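Local coordinates for uncharacterized protein (Plasmodium falciparum, PDB 1ZSO) that is of unknown function but probably binds zinc and belongs to a eukaryotic family of CXXC-motif proteins, at residues C91-E94 and E95-N99. Numbering follows the deposited sequence.
Sequences CSYE and EVNNN
With CG of Asn97 turned beside its own backbone N (chi1 -45°), the amide swings back over the end of strand 92-94, while the Tyr93 ring, with CG anti to the backbone N (chi1 -169°), runs forward beneath CB of Asn97. The two side chains run antiparallel alongside each other, ring and amide planes 48° apart. Asn97 OD1 accepts the backbone N of Glu94 at 2.9 Å, with the donor tilted moderately from the carbonyl plane. In return, Asn97 N donates to Glu94 O at 2.8 Å, coming from above that carbonyl's plane. CB of Asn97 makes a CH-pi contact over one face of the Tyr93 ring, 4.0 Å from its centroid and displaced toward the rim near CE1. The phenol end is fixed by hydrogen bonds with Glu100 O and Ala18 N; Tyr93 OH also lies 2.7 Å from Asn97 O, and Arg102 NH1 gives Asn97 OD1 its second bond. Asn98 N reaches Glu95 O at 2.9 Å, so two overlapping type I beta turns form one short 3-10 segment. It starts with half a capping box, Glu94 as N-cap and Asn97 as N3, the N-cap side-chain half missing, where an edge strand of the antiparallel sheet ends.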
# COMPACT_ATOMS: atom_id res chain seq x y z
N CYS B 91 -6.65 -20.47 3.62
CA CYS B 91 -6.54 -20.30 2.19
C CYS B 91 -6.57 -21.59 1.41
O CYS B 91 -5.89 -21.68 0.40
CB CYS B 91 -5.25 -19.56 1.84
SG CYS B 91 -5.21 -17.87 2.42
N SER B 92 -7.37 -22.55 1.86
CA SER B 92 -7.55 -23.82 1.17
C SER B 92 -9.04 -24.20 1.20
O SER B 92 -9.72 -23.99 2.19
CB SER B 92 -6.70 -24.92 1.86
OG SER B 92 -6.52 -26.05 1.02
N TYR B 93 -9.55 -24.74 0.09
CA TYR B 93 -10.91 -25.26 -0.01
C TYR B 93 -10.81 -26.60 -0.73
O TYR B 93 -10.21 -26.73 -1.78
CB TYR B 93 -11.76 -24.26 -0.79
CG TYR B 93 -13.27 -24.47 -0.81
CD1 TYR B 93 -14.06 -24.07 0.24
CD2 TYR B 93 -13.91 -25.00 -1.94
CE1 TYR B 93 -15.42 -24.20 0.20
CE2 TYR B 93 -15.29 -25.17 -2.00
CZ TYR B 93 -16.04 -24.77 -0.93
OH TYR B 93 -17.43 -24.93 -0.98
N GLU B 94 -11.37 -27.62 -0.13
CA GLU B 94 -11.01 -28.97 -0.52
C GLU B 94 -12.25 -29.71 -0.99
O GLU B 94 -13.36 -29.26 -0.79
CB GLU B 94 -10.30 -29.65 0.66
CG GLU B 94 -8.99 -28.93 1.05
CD GLU B 94 -8.61 -29.05 2.52
OE1 GLU B 94 -8.94 -30.11 3.13
OE2 GLU B 94 -7.99 -28.09 3.07
N GLU B 95 -12.03 -30.84 -1.66
CA GLU B 95 -13.12 -31.65 -2.20
C GLU B 95 -14.25 -31.84 -1.18
O GLU B 95 -15.44 -31.67 -1.49
CB GLU B 95 -12.55 -33.01 -2.61
CG GLU B 95 -13.49 -33.95 -3.33
CD GLU B 95 -12.74 -35.19 -3.88
OE1 GLU B 95 -11.50 -35.26 -3.67
OE2 GLU B 95 -13.38 -36.08 -4.50
N VAL B 96 -13.86 -32.17 0.04
CA VAL B 96 -14.82 -32.46 1.08
C VAL B 96 -15.74 -31.26 1.39
O VAL B 96 -16.86 -31.45 1.88
CB VAL B 96 -14.10 -32.96 2.36
CG1 VAL B 96 -13.39 -31.82 3.11
CG2 VAL B 96 -15.10 -33.68 3.27
N ASN B 97 -15.29 -30.04 1.09
CA ASN B 97 -16.09 -28.84 1.34
C ASN B 97 -16.96 -28.48 0.15
O ASN B 97 -17.56 -27.40 0.10
CB ASN B 97 -15.19 -27.62 1.65
CG ASN B 97 -14.07 -27.94 2.62
OD1 ASN B 97 -12.88 -27.68 2.33
ND2 ASN B 97 -14.42 -28.52 3.77
N ASN B 98 -17.00 -29.37 -0.84
CA ASN B 98 -17.74 -29.11 -2.05
C ASN B 98 -19.15 -28.57 -1.77
O ASN B 98 -19.99 -29.23 -1.10
CB ASN B 98 -17.80 -30.36 -2.94
CG ASN B 98 -18.49 -30.10 -4.27
OD1 ASN B 98 -18.38 -29.00 -4.82
ND2 ASN B 98 -19.21 -31.09 -4.78
N ASN B 99 -19.40 -27.38 -2.30
CA ASN B 99 -20.66 -26.66 -2.13
C ASN B 99 -21.05 -26.27 -0.70
O ASN B 99 -22.23 -26.00 -0.42
CB ASN B 99 -21.83 -27.39 -2.82
CG ASN B 99 -22.44 -26.54 -3.97
OD1 ASN B 99 -22.06 -25.36 -4.19
ND2 ASN B 99 -23.39 -27.14 -4.69